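Local coordinates for genome packaging NTPase B204 (Sulfolobus turreted icosahedral virus 2, PDB 4KFU), which is a P-loop ATPase of the FtsK-HerA superfamily that powers packaging of viral DNA, probably by coupling nucleotide hydrolysis to DNA movement, at residues G16-I21 / G47-K52; K83-S88 / R127-G132; I154-T159 / K170-E175; L100-D103 / H108-Y111; Y55-T58 / D62-S65. All blocks are in the same frame, centred on the assembly; numbering follows the deposited sequence.

Interaction 1: G16-I21 / G47-K52. With MG (magnesium ion), chain K; ACP (phosphomethylphosphonic acid adenylate ester), chain E.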
# COMPACT_ATOMS: atom_id res chain seq x y z
N GLY A 16 1.03 -13.50 2.71
CA GLY A 16 -0.40 -13.26 2.75
C GLY A 16 -0.78 -11.79 2.66
O GLY A 16 -1.94 -11.44 2.86
N LYS A 17 0.18 -10.93 2.34
CA LYS A 17 -0.11 -9.49 2.28
C LYS A 17 -1.06 -9.09 1.13
O LYS A 17 -1.95 -8.26 1.32
CB LYS A 17 1.18 -8.65 2.24
CG LYS A 17 1.98 -8.79 0.95
CD LYS A 17 3.34 -8.11 1.08
CE LYS A 17 4.24 -8.40 -0.12
NZ LYS A 17 4.72 -9.83 -0.10
N SER A 18 -0.88 -9.68 -0.05
CA SER A 18 -1.77 -9.39 -1.17
C SER A 18 -3.14 -10.00 -0.93
O SER A 18 -4.16 -9.46 -1.35
CB SER A 18 -1.20 -9.90 -2.49
OG SER A 18 -0.17 -9.06 -2.95
N TYR A 19 -3.14 -11.14 -0.23
CA TYR A 19 -4.39 -11.80 0.15
C TYR A 19 -5.19 -10.88 1.05
O TYR A 19 -6.41 -10.76 0.92
CB TYR A 19 -4.07 -13.10 0.87
CG TYR A 19 -5.24 -14.06 1.02
CD1 TYR A 19 -5.53 -15.00 0.03
CD2 TYR A 19 -6.04 -14.05 2.16
CE1 TYR A 19 -6.59 -15.89 0.16
CE2 TYR A 19 -7.10 -14.92 2.30
CZ TYR A 19 -7.37 -15.84 1.29
OH TYR A 19 -8.42 -16.71 1.44
N LEU A 20 -4.50 -10.22 1.97
CA LEU A 20 -5.10 -9.19 2.82
C LEU A 20 -5.74 -8.06 1.99
O LEU A 20 -6.84 -7.60 2.28
CB LEU A 20 -4.02 -8.61 3.75
CG LEU A 20 -4.47 -8.02 5.08
CD1 LEU A 20 -5.31 -9.02 5.85
CD2 LEU A 20 -3.24 -7.61 5.91
N ILE A 21 -5.02 -7.60 0.97
CA ILE A 21 -5.54 -6.55 0.10
C ILE A 21 -6.79 -7.05 -0.63
O ILE A 21 -7.82 -6.35 -0.65
CB ILE A 21 -4.48 -6.09 -0.92
CG1 ILE A 21 -3.37 -5.31 -0.19
CG2 ILE A 21 -5.10 -5.21 -1.99
CD1 ILE A 21 -2.20 -4.92 -1.08
N GLY A 47 -3.49 -11.16 -18.50
CA GLY A 47 -3.68 -10.01 -17.63
C GLY A 47 -2.69 -9.88 -16.49
O GLY A 47 -1.66 -10.57 -16.45
N SER A 48 -3.00 -9.00 -15.54
CA SER A 48 -2.13 -8.77 -14.39
C SER A 48 -2.79 -9.27 -13.11
O SER A 48 -3.97 -9.62 -13.11
CB SER A 48 -1.76 -7.29 -14.28
OG SER A 48 -2.91 -6.51 -14.04
N GLU A 49 -2.02 -9.29 -12.02
CA GLU A 49 -2.49 -9.92 -10.79
C GLU A 49 -3.86 -9.44 -10.35
O GLU A 49 -4.71 -10.23 -9.92
CB GLU A 49 -1.48 -9.73 -9.66
CG GLU A 49 -2.04 -10.18 -8.30
CD GLU A 49 -0.98 -10.27 -7.22
OE1 GLU A 49 0.10 -9.64 -7.37
OE2 GLU A 49 -1.23 -10.98 -6.22
N TYR A 50 -4.11 -8.14 -10.49
CA TYR A 50 -5.37 -7.58 -9.99
C TYR A 50 -6.43 -7.33 -11.08
O TYR A 50 -7.42 -6.64 -10.82
CB TYR A 50 -5.09 -6.27 -9.23
CG TYR A 50 -4.44 -6.48 -7.87
CD1 TYR A 50 -5.21 -6.61 -6.72
CD2 TYR A 50 -3.06 -6.54 -7.74
CE1 TYR A 50 -4.62 -6.80 -5.45
CE2 TYR A 50 -2.45 -6.72 -6.49
CZ TYR A 50 -3.24 -6.85 -5.35
OH TYR A 50 -2.64 -7.04 -4.12
N SER A 51 -6.23 -7.89 -12.27
CA SER A 51 -7.16 -7.69 -13.40
C SER A 51 -8.64 -7.89 -13.06
O SER A 51 -9.50 -7.18 -13.56
CB SER A 51 -6.78 -8.57 -14.59
OG SER A 51 -5.66 -8.04 -15.28
N LYS A 52 -8.93 -8.84 -12.19
CA LYS A 52 -10.32 -9.12 -11.84
C LYS A 52 -10.96 -8.06 -10.93
O LYS A 52 -12.18 -8.06 -10.74
CB LYS A 52 -10.41 -10.50 -11.17
MG MG K . 1.60 -10.16 -3.53
PG ACP E . 3.70 -12.41 -4.02
O1G ACP E . 5.21 -12.06 -3.59
O2G ACP E . 2.92 -11.02 -4.23
O3G ACP E . 3.70 -13.21 -5.27
PB ACP E . 2.26 -12.37 -1.37
O1B ACP E . 1.43 -11.10 -1.89
O2B ACP E . 3.35 -11.99 -0.46
C3B ACP E . 2.91 -13.39 -2.72
PA ACP E . -0.27 -13.62 -1.05
O1A ACP E . -0.29 -13.61 -2.56
O2A ACP E . -1.18 -12.70 -0.26
O3A ACP E . 1.23 -13.32 -0.54
O5' ACP E . -0.62 -15.10 -0.54
C5' ACP E . 0.06 -16.28 -0.98
C4' ACP E . -0.85 -17.48 -0.69
O4' ACP E . -1.08 -17.71 0.70
C3' ACP E . -2.23 -17.29 -1.32
O3' ACP E . -2.33 -18.07 -2.51
C2' ACP E . -3.22 -17.82 -0.31
O2' ACP E . -3.73 -19.03 -0.84
C1' ACP E . -2.43 -18.11 0.96
N9 ACP E . -3.02 -17.27 2.04
C8 ACP E . -2.68 -16.00 2.31
N7 ACP E . -3.40 -15.51 3.36
C5 ACP E . -4.24 -16.48 3.76
C6 ACP E . -5.27 -16.63 4.81
N6 ACP E . -5.59 -15.62 5.66
N1 ACP E . -5.92 -17.81 4.88
C2 ACP E . -5.63 -18.83 4.05
N3 ACP E . -4.70 -18.77 3.08
C4 ACP E . -3.98 -17.63 2.89
O HOH W 1 1.58 -9.14 -5.37
O HOH W 2 0.43 -11.63 -4.43
O HOH W 3 2.56 -8.36 -3.06
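Ser18 turns its OG beside its own backbone N (chi1 -76°), and Tyr50 has a similar first torsion (chi1 -73°), which brings Ser18 OG to 3.4 Å from Tyr50 OH beside the bound magnesium ion. Glu49 reaches in beside them on an extended chain. Ser18 OG binds the magnesium ion at 2.2 Å; it and Tyr50 OH share Asp103 OD2 as a hydrogen-bond partner, consistent with Asp103 positioning the metal-binding hydroxyl from the second shell. The phenol end of Tyr50 also lies across Ile21 at about a right angle, with Ile21 CG2 3.8 Å from Tyr50 CE1. Glu49 does not touch the metal; two metal-bound waters donate to it, one to OE1 and one to OE2, the latter also donating to O1A of the nucleotide, and OE2 is paired with Lys22. On the nucleotide side, Lys17 NZ grips O2B of the AMPPCP β-phosphate at 2.6 Å, and the amides of Gly16, Ser18 and Tyr19 each donate to an oxygen of the phosphate chain. The Tyr19 ring covers the adenine, whose C5 lies 3.4 Å above the ring plane, toward its rim. Lys17, Ser18 and the backbone amides belong to the P-loop (Walker A motif), here holding the triphosphate analogue and its magnesium ion.

Interaction 2: K83-S88 / R127-G132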
# COMPACT_ATOMS: atom_id res chain seq x y z
N LYS A 83 2.60 10.84 -13.12
CA LYS A 83 1.43 10.91 -13.99
C LYS A 83 0.24 10.26 -13.32
O LYS A 83 -0.87 10.79 -13.33
CB LYS A 83 1.73 10.17 -15.31
CG LYS A 83 0.82 10.51 -16.46
CD LYS A 83 0.80 9.39 -17.50
CE LYS A 83 2.19 8.81 -17.76
NZ LYS A 83 2.14 7.72 -18.79
N LEU A 84 0.46 9.10 -12.70
CA LEU A 84 -0.60 8.38 -12.00
C LEU A 84 -1.17 9.18 -10.84
O LEU A 84 -2.37 9.11 -10.56
CB LEU A 84 -0.07 7.03 -11.49
CG LEU A 84 -0.98 6.23 -10.55
CD1 LEU A 84 -2.27 5.85 -11.25
CD2 LEU A 84 -0.29 4.98 -10.04
N TRP A 85 -0.30 9.90 -10.14
CA TRP A 85 -0.73 10.70 -9.00
C TRP A 85 -1.64 11.86 -9.42
O TRP A 85 -2.67 12.12 -8.79
CB TRP A 85 0.49 11.20 -8.22
CG TRP A 85 0.16 12.02 -7.00
CD1 TRP A 85 0.35 13.37 -6.84
CD2 TRP A 85 -0.40 11.55 -5.77
NE1 TRP A 85 -0.08 13.76 -5.59
CE2 TRP A 85 -0.54 12.67 -4.92
CE3 TRP A 85 -0.80 10.29 -5.31
CZ2 TRP A 85 -1.07 12.56 -3.63
CZ3 TRP A 85 -1.32 10.19 -4.03
CH2 TRP A 85 -1.45 11.32 -3.21
N GLN A 86 -1.26 12.54 -10.49
CA GLN A 86 -2.07 13.64 -11.01
C GLN A 86 -3.43 13.13 -11.45
O GLN A 86 -4.46 13.76 -11.18
CB GLN A 86 -1.37 14.32 -12.20
CG GLN A 86 -0.11 15.10 -11.84
CD GLN A 86 -0.37 16.20 -10.82
OE1 GLN A 86 -1.35 16.96 -10.92
NE2 GLN A 86 0.52 16.31 -9.84
N ALA A 87 -3.44 11.99 -12.13
CA ALA A 87 -4.69 11.37 -12.59
C ALA A 87 -5.52 10.90 -11.39
O ALA A 87 -6.75 10.95 -11.41
CB ALA A 87 -4.41 10.21 -13.55
N SER A 88 -4.84 10.42 -10.35
CA SER A 88 -5.56 9.96 -9.15
C SER A 88 -6.25 11.11 -8.42
O SER A 88 -7.35 10.94 -7.91
CB SER A 88 -4.60 9.24 -8.18
OG SER A 88 -4.07 8.06 -8.77
N ARG A 127 -4.34 13.61 2.48
CA ARG A 127 -5.70 13.91 2.91
C ARG A 127 -6.29 15.08 2.13
O ARG A 127 -7.44 15.05 1.71
CB ARG A 127 -5.77 14.15 4.42
CG ARG A 127 -5.25 12.98 5.26
CD ARG A 127 -5.96 12.90 6.61
NE ARG A 127 -5.18 12.17 7.60
CZ ARG A 127 -5.26 10.86 7.82
NH1 ARG A 127 -6.09 10.11 7.10
NH2 ARG A 127 -4.50 10.29 8.76
N HIS A 128 -5.48 16.11 1.91
CA HIS A 128 -5.92 17.27 1.14
C HIS A 128 -6.14 16.89 -0.33
O HIS A 128 -6.95 17.50 -1.02
CB HIS A 128 -4.91 18.42 1.26
CG HIS A 128 -5.13 19.52 0.27
ND1 HIS A 128 -4.51 19.56 -0.96
CD2 HIS A 128 -5.91 20.63 0.33
CE1 HIS A 128 -4.89 20.64 -1.61
NE2 HIS A 128 -5.74 21.31 -0.85
N ALA A 129 -5.42 15.87 -0.79
CA ALA A 129 -5.54 15.40 -2.16
C ALA A 129 -6.73 14.45 -2.30
O ALA A 129 -7.09 14.05 -3.42
CB ALA A 129 -4.25 14.71 -2.61
N GLY A 130 -7.31 14.09 -1.17
CA GLY A 130 -8.44 13.17 -1.12
C GLY A 130 -8.05 11.75 -1.46
O GLY A 130 -8.86 10.99 -2.00
N LEU A 131 -6.81 11.38 -1.16
CA LEU A 131 -6.31 10.05 -1.49
C LEU A 131 -5.74 9.32 -0.28
O LEU A 131 -4.82 9.82 0.38
CB LEU A 131 -5.25 10.14 -2.60
CG LEU A 131 -5.73 10.58 -4.00
CD1 LEU A 131 -4.58 11.01 -4.85
CD2 LEU A 131 -6.49 9.45 -4.69
N GLY A 132 -6.27 8.14 0.01
CA GLY A 132 -5.60 7.24 0.92
C GLY A 132 -4.59 6.43 0.14
O GLY A 132 -4.62 6.41 -1.10
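Residues 83-88 of helix 78-95 run past the start of strand 131-137, with the CA atoms of Ser88 and Leu131 7.7 Å apart and a type I turn, Arg127 to Gly130, leading into the strand. Leu131 carries most of the contact. Its CD1 methyl sits over one face of the Trp85 indole, 3.7 Å from the centroid of the six-membered ring and 22° off the ring normal, a CH-pi contact displaced toward CZ3 and CH2. Placing CG anti to the backbone N of Trp85 (chi1 -179°) carries the six-membered ring to Leu131, and the indole and the leucine run antiparallel alongside each other. Leu131 CD2 turns instead to the helix backbone, 3.7 Å from Ser88 O. Ala129, within the turn, adds its CB at 4.0 Å from Trp85 CZ2. The hydroxyl of Ser88 is spent inside the helix: OG donates to Leu84 O at 2.7 Å from above the carbonyl plane, on the face opposite Ser88 N, so that one oxygen takes two bonds. Trp85 NE1 is satisfied by Glu121 of helix 117-124. The contact thus packs helix 78-95 on the face of the sheet at the start of strand 131-137, the helix-on-parallel-sheet layering of an α/β P-loop NTPase core.

Interaction 3: I154-T159 / K170-E175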
# COMPACT_ATOMS: atom_id res chain seq x y z
N ILE A 154 0.64 0.40 10.12
CA ILE A 154 1.66 -0.46 9.54
C ILE A 154 1.35 -1.90 9.91
O ILE A 154 1.22 -2.24 11.09
CB ILE A 154 3.08 -0.08 9.99
CG1 ILE A 154 3.35 1.41 9.72
CG2 ILE A 154 4.11 -0.92 9.29
CD1 ILE A 154 4.65 1.92 10.39
N ILE A 155 1.21 -2.74 8.89
CA ILE A 155 0.87 -4.15 9.10
C ILE A 155 2.09 -5.00 8.76
O ILE A 155 2.72 -4.81 7.71
CB ILE A 155 -0.36 -4.56 8.25
CG1 ILE A 155 -1.61 -3.84 8.77
CG2 ILE A 155 -0.54 -6.08 8.28
CD1 ILE A 155 -2.88 -4.17 8.03
N MET A 156 2.44 -5.93 9.65
CA MET A 156 3.64 -6.75 9.45
C MET A 156 3.37 -8.23 9.67
O MET A 156 2.68 -8.61 10.63
CB MET A 156 4.76 -6.28 10.39
CG MET A 156 5.33 -4.92 10.01
SD MET A 156 6.30 -4.15 11.33
CE MET A 156 5.02 -3.62 12.42
N PHE A 157 3.92 -9.06 8.78
CA PHE A 157 3.88 -10.53 8.96
C PHE A 157 5.21 -10.98 9.54
O PHE A 157 6.11 -10.17 9.75
CB PHE A 157 3.60 -11.24 7.63
CG PHE A 157 2.21 -10.99 7.09
CD1 PHE A 157 1.22 -11.95 7.22
CD2 PHE A 157 1.90 -9.78 6.47
CE1 PHE A 157 -0.08 -11.72 6.72
CE2 PHE A 157 0.59 -9.55 5.96
CZ PHE A 157 -0.39 -10.52 6.10
N TYR A 158 5.35 -12.28 9.78
CA TYR A 158 6.51 -12.85 10.45
C TYR A 158 7.86 -12.41 9.87
O TYR A 158 8.06 -12.45 8.65
CB TYR A 158 6.44 -14.39 10.44
CG TYR A 158 7.77 -15.04 10.74
CD1 TYR A 158 8.20 -15.22 12.05
CD2 TYR A 158 8.62 -15.46 9.71
CE1 TYR A 158 9.44 -15.79 12.34
CE2 TYR A 158 9.86 -16.04 9.99
CZ TYR A 158 10.26 -16.20 11.30
OH TYR A 158 11.50 -16.77 11.57
N THR A 159 8.78 -12.02 10.74
CA THR A 159 10.19 -11.98 10.38
C THR A 159 11.10 -12.08 11.59
O THR A 159 10.75 -11.63 12.68
CB THR A 159 10.55 -10.72 9.56
OG1 THR A 159 11.91 -10.83 9.13
CG2 THR A 159 10.39 -9.46 10.40
N LYS A 170 13.79 0.94 14.90
CA LYS A 170 14.23 2.32 14.71
C LYS A 170 13.15 3.24 14.12
O LYS A 170 13.10 4.44 14.47
CB LYS A 170 15.51 2.33 13.85
CG LYS A 170 16.13 3.71 13.57
CD LYS A 170 17.50 3.54 12.91
CE LYS A 170 18.09 4.87 12.40
NZ LYS A 170 18.44 5.80 13.51
N TYR A 171 12.30 2.71 13.25
CA TYR A 171 11.40 3.58 12.48
C TYR A 171 9.93 3.34 12.74
O TYR A 171 9.08 4.09 12.26
CB TYR A 171 11.63 3.42 10.97
CG TYR A 171 13.02 3.76 10.51
CD1 TYR A 171 13.52 5.04 10.66
CD2 TYR A 171 13.82 2.79 9.92
CE1 TYR A 171 14.81 5.36 10.22
CE2 TYR A 171 15.09 3.09 9.48
CZ TYR A 171 15.57 4.38 9.63
OH TYR A 171 16.84 4.65 9.20
N ILE A 172 9.63 2.27 13.46
CA ILE A 172 8.25 1.89 13.70
C ILE A 172 8.01 1.74 15.20
O ILE A 172 7.43 2.63 15.83
CB ILE A 172 7.89 0.57 12.98
CG1 ILE A 172 8.09 0.70 11.46
CG2 ILE A 172 6.44 0.17 13.29
CD1 ILE A 172 7.84 -0.62 10.72
N SER A 173 8.47 0.63 15.79
CA SER A 173 8.30 0.40 17.22
C SER A 173 9.13 -0.79 17.70
O SER A 173 9.11 -1.86 17.10
CB SER A 173 6.83 0.17 17.54
OG SER A 173 6.68 -0.33 18.86
N ALA A 174 9.85 -0.61 18.80
CA ALA A 174 10.65 -1.70 19.37
C ALA A 174 9.77 -2.83 19.92
O ALA A 174 10.18 -4.00 19.94
CB ALA A 174 11.59 -1.16 20.46
N GLU A 175 8.56 -2.48 20.36
CA GLU A 175 7.58 -3.49 20.78
C GLU A 175 7.11 -4.33 19.58
O GLU A 175 6.90 -5.53 19.70
CB GLU A 175 6.38 -2.80 21.45
CG GLU A 175 5.34 -3.76 22.07
CD GLU A 175 4.07 -3.04 22.56
OE1 GLU A 175 4.09 -1.80 22.69
OE2 GLU A 175 3.05 -3.73 22.81
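Thr159 OG1 is gripped by two groups, the amide N of Glu161 and OE1 of Glu164, just beyond the strand whose Met156 and Ile154 meet Ile172. That strand, 153-156, belongs to the central sheet of the P-loop NTPase fold, parallel to strand 6-10 on one side and antiparallel to strand 188-192 on the other. Helix 162-171 follows it and ends just before Ile172, which turns back onto the strand. The contact is wholly apolar and is made by the one isoleucine against two residues that lie two apart on the strand and so project from the same side of it. Ile154 and Ile172 reach toward each other tip to tip, with Ile154 CD1 wedged equally close, 3.8 Å, to CG1 and CG2 of Ile172. Met156 comes tip to tip as well, placing SD 3.9 Å from Ile172 CD1. Tyr148 of helix 145-150 and Tyr191 of strand 188-192 also pack on Ile172. Just after the isoleucine, Ser173 is the N-cap of the next helix, its OG taking a weak bond from Glu175 N. Tyr158, farther along the first segment, touches a second bound AMPPCP molecule. The bend of the Met156 chain at its last torsion (chi3 -75°) carries CE to 4.1 Å from Ile172 CG2.

Interaction 4: L100-D103 / H108-Y111. With ZN (zinc ion), chain L.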
# COMPACT_ATOMS: atom_id res chain seq x y z
N LEU A 100 -5.53 4.85 -3.29
CA LEU A 100 -4.55 4.42 -4.28
C LEU A 100 -3.77 3.22 -3.71
O LEU A 100 -3.03 3.36 -2.73
CB LEU A 100 -3.58 5.57 -4.61
CG LEU A 100 -2.48 5.25 -5.61
CD1 LEU A 100 -3.07 4.69 -6.94
CD2 LEU A 100 -1.57 6.47 -5.88
N ILE A 101 -3.95 2.06 -4.33
CA ILE A 101 -3.31 0.82 -3.90
C ILE A 101 -2.10 0.48 -4.76
O ILE A 101 -2.20 0.34 -5.98
CB ILE A 101 -4.28 -0.37 -3.96
CG1 ILE A 101 -5.59 -0.02 -3.24
CG2 ILE A 101 -3.64 -1.63 -3.38
CD1 ILE A 101 -6.57 -1.20 -3.12
N ILE A 102 -0.95 0.36 -4.10
CA ILE A 102 0.31 0.14 -4.80
C ILE A 102 0.97 -1.13 -4.31
O ILE A 102 1.64 -1.13 -3.27
CB ILE A 102 1.28 1.32 -4.61
CG1 ILE A 102 0.54 2.64 -4.86
CG2 ILE A 102 2.49 1.21 -5.57
CD1 ILE A 102 1.46 3.80 -5.03
N ASP A 103 0.77 -2.22 -5.04
CA ASP A 103 1.48 -3.46 -4.70
C ASP A 103 2.89 -3.36 -5.26
O ASP A 103 3.13 -2.59 -6.21
CB ASP A 103 0.74 -4.69 -5.21
CG ASP A 103 0.71 -5.83 -4.18
OD1 ASP A 103 1.67 -5.92 -3.37
OD2 ASP A 103 -0.27 -6.62 -4.17
N HIS A 108 8.37 2.65 -6.56
CA HIS A 108 8.16 4.11 -6.52
C HIS A 108 8.63 4.75 -5.22
O HIS A 108 8.80 5.97 -5.15
CB HIS A 108 6.67 4.42 -6.73
CG HIS A 108 6.13 3.87 -8.01
ND1 HIS A 108 6.78 4.05 -9.22
CD2 HIS A 108 5.00 3.19 -8.28
CE1 HIS A 108 6.07 3.46 -10.17
NE2 HIS A 108 4.99 2.94 -9.64
N PHE A 109 8.80 3.93 -4.18
CA PHE A 109 9.15 4.44 -2.85
C PHE A 109 10.41 3.77 -2.31
O PHE A 109 10.55 3.54 -1.10
CB PHE A 109 7.99 4.19 -1.88
CG PHE A 109 6.73 4.96 -2.20
CD1 PHE A 109 5.84 4.50 -3.17
CD2 PHE A 109 6.40 6.11 -1.50
CE1 PHE A 109 4.67 5.18 -3.45
CE2 PHE A 109 5.23 6.80 -1.77
CZ PHE A 109 4.36 6.34 -2.75
N LYS A 110 11.33 3.44 -3.20
CA LYS A 110 12.50 2.65 -2.84
C LYS A 110 13.40 3.37 -1.83
O LYS A 110 13.58 4.58 -1.90
CB LYS A 110 13.29 2.29 -4.10
CG LYS A 110 14.10 1.03 -3.97
CD LYS A 110 15.17 0.90 -5.05
CE LYS A 110 16.13 -0.25 -4.71
NZ LYS A 110 17.20 -0.46 -5.73
N TYR A 111 13.96 2.63 -0.88
CA TYR A 111 15.01 3.16 -0.02
C TYR A 111 16.10 3.84 -0.87
O TYR A 111 16.57 3.27 -1.86
CB TYR A 111 15.63 2.03 0.81
CG TYR A 111 16.70 2.46 1.80
CD1 TYR A 111 16.57 3.64 2.53
CD2 TYR A 111 17.83 1.67 2.02
CE1 TYR A 111 17.54 4.03 3.43
CE2 TYR A 111 18.81 2.05 2.93
CZ TYR A 111 18.66 3.23 3.63
OH TYR A 111 19.63 3.62 4.54
ZN ZN L . 3.76 1.58 -10.47
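Ile102 branches at CB toward His108 and Phe109, and each arm finds one of the two rings. It stands on strand 98-102, whose run of hydrophobic residues followed by Asp103 fits the Walker B pattern of P-loop NTPases. From CB, the short arm CG2 points to the imidazole and stops 4.2 Å from His108 CD2, close to the ring plane at its edge. The longer arm leaves through CG1, which lies beside the backbone N (chi1 -47°), and ends in CD1, 3.8 Å from Phe109 CE1. This methyl too comes to a ring edge, and the isoleucine and phenylalanine side chains cross at about a right angle. Both rings are therefore met along their rims rather than over their faces. Phe81 of helix 78-95 packs against both rings and against Ile102, while Leu135 of the neighbouring strand 131-137 touches Ile102 and Phe109, so the group is enclosed between helix and sheet. The same histidine has a second role in the loop after the strand: it binds a zinc ion together with Asp39, His41 and Asp73, so the apolar packing on CD2 lies next to the coordinating atom. His108 NE2 is 2.0 Å from the zinc ion, and the metal lies symmetrically ahead of it, with CD2 and CE1 of His108 each 3.0 Å away.

Interaction 5: Y55-T58 / D62-S65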
# COMPACT_ATOMS: atom_id res chain seq x y z
N TYR A 55 -11.68 -2.01 -13.65
CA TYR A 55 -11.51 -1.77 -15.09
C TYR A 55 -10.02 -1.68 -15.47
O TYR A 55 -9.27 -0.88 -14.90
CB TYR A 55 -12.23 -0.49 -15.53
CG TYR A 55 -12.23 -0.31 -17.04
CD1 TYR A 55 -13.23 -0.87 -17.83
CD2 TYR A 55 -11.20 0.38 -17.67
CE1 TYR A 55 -13.22 -0.72 -19.22
CE2 TYR A 55 -11.18 0.53 -19.06
CZ TYR A 55 -12.19 -0.02 -19.83
OH TYR A 55 -12.16 0.14 -21.20
N ASN A 56 -9.61 -2.49 -16.44
CA ASN A 56 -8.21 -2.50 -16.89
C ASN A 56 -7.92 -1.31 -17.81
O ASN A 56 -8.18 -1.36 -19.02
CB ASN A 56 -7.88 -3.81 -17.60
CG ASN A 56 -7.80 -5.00 -16.65
OD1 ASN A 56 -6.93 -5.86 -16.80
ND2 ASN A 56 -8.71 -5.07 -15.68
N ALA A 57 -7.38 -0.24 -17.22
CA ALA A 57 -7.19 1.03 -17.90
C ALA A 57 -6.06 1.01 -18.93
O ALA A 57 -5.02 0.38 -18.71
CB ALA A 57 -6.94 2.13 -16.89
N THR A 58 -6.28 1.70 -20.05
CA THR A 58 -5.27 1.80 -21.11
C THR A 58 -4.99 3.26 -21.47
O THR A 58 -4.21 3.55 -22.39
CB THR A 58 -5.71 1.04 -22.39
OG1 THR A 58 -6.96 1.56 -22.85
CG2 THR A 58 -5.85 -0.46 -22.11
N ASP A 62 -9.18 6.81 -18.56
CA ASP A 62 -9.77 5.69 -17.84
C ASP A 62 -9.50 5.78 -16.33
O ASP A 62 -10.37 5.47 -15.52
CB ASP A 62 -9.23 4.36 -18.36
CG ASP A 62 -9.70 4.04 -19.77
OD1 ASP A 62 -10.58 4.76 -20.29
OD2 ASP A 62 -9.18 3.05 -20.35
N ILE A 63 -8.30 6.22 -15.96
CA ILE A 63 -7.95 6.30 -14.55
C ILE A 63 -8.87 7.28 -13.83
O ILE A 63 -9.36 7.01 -12.74
CB ILE A 63 -6.48 6.71 -14.34
CG1 ILE A 63 -5.56 5.71 -15.06
CG2 ILE A 63 -6.13 6.77 -12.86
CD1 ILE A 63 -4.09 6.03 -14.90
N VAL A 64 -9.13 8.42 -14.47
CA VAL A 64 -10.02 9.42 -13.87
C VAL A 64 -11.50 9.00 -13.88
O VAL A 64 -12.22 9.22 -12.91
CB VAL A 64 -9.87 10.80 -14.58
CG1 VAL A 64 -10.74 11.86 -13.91
CG2 VAL A 64 -8.42 11.24 -14.58
N SER A 65 -11.96 8.40 -14.99
CA SER A 65 -13.40 8.18 -15.18
C SER A 65 -13.98 6.89 -14.59
O SER A 65 -15.15 6.84 -14.23
CB SER A 65 -13.78 8.30 -16.66
OG SER A 65 -13.19 7.26 -17.42
O HOH W 4 -10.10 1.64 -22.50
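Asp62 meets Tyr55, Ala57 and Thr58 at once. Its CB rests on the methyl of Ala57, the two CB atoms 3.5 Å apart. CG stands beside the backbone N (chi1 -69°), and the carboxylate turns OD2 back to the amide of Thr58. That bond, Thr58 N to Asp62 OD2, is 3.2 Å long and nearly straight at 175°, and it meets the oxygen on the anti side, somewhat out of the carboxylate plane. A water donates to the same OD2 at 2.7 Å and is also hydrogen-bonded to Tyr55 OH and Thr58 OG1, so the oxygen takes two donors. Tyr55 brings the edge of its ring, with CE2 3.5 Å from Asp62 OD2 and the ring plane 84° from that of the carboxylate. The contact closes the strand-to-helix connection of a β-α-β unit, in which strand 55-56 leads through helix 60-65 to strand 68-72, its parallel neighbour in the sheet. Ile63, next along, touches Ala57 lightly, CG1 to CB at 4.3 Å, and otherwise packs inward on Val71 of strand 68-72 and on Leu84 and Ala87 of helix 78-95. Val64 packs on Leu90 of that same helix. Ser65 OG closes back on its own helix, hydrogen-bonded to Ser61 O.

How the interactions relate
The nucleotide site at interaction 1 is tied to the strand of interaction 4 through Asp103, and beside it Ile21 CG2 packs 4.1 Å from Ile101 CG2. Interaction 4 in turn is joined to interaction 2 as the neighbouring strand of the sheet, Gly132 O to Leu100 N being 2.8 Å, and Trp85 packs on Leu100. Interaction 5 joins this side of the fold through Ile63 CG2, 3.9 Å from Ala87 CB of interaction 2, and reaches interaction 1 by Asn56 OD1, 2.9 Å from Ser51 OG. Interaction 3 lies across the chain, its centre about 35 Å from that of interaction 5, yet Phe157 CZ backs the P-loop at 3.7 Å from Gly16 C.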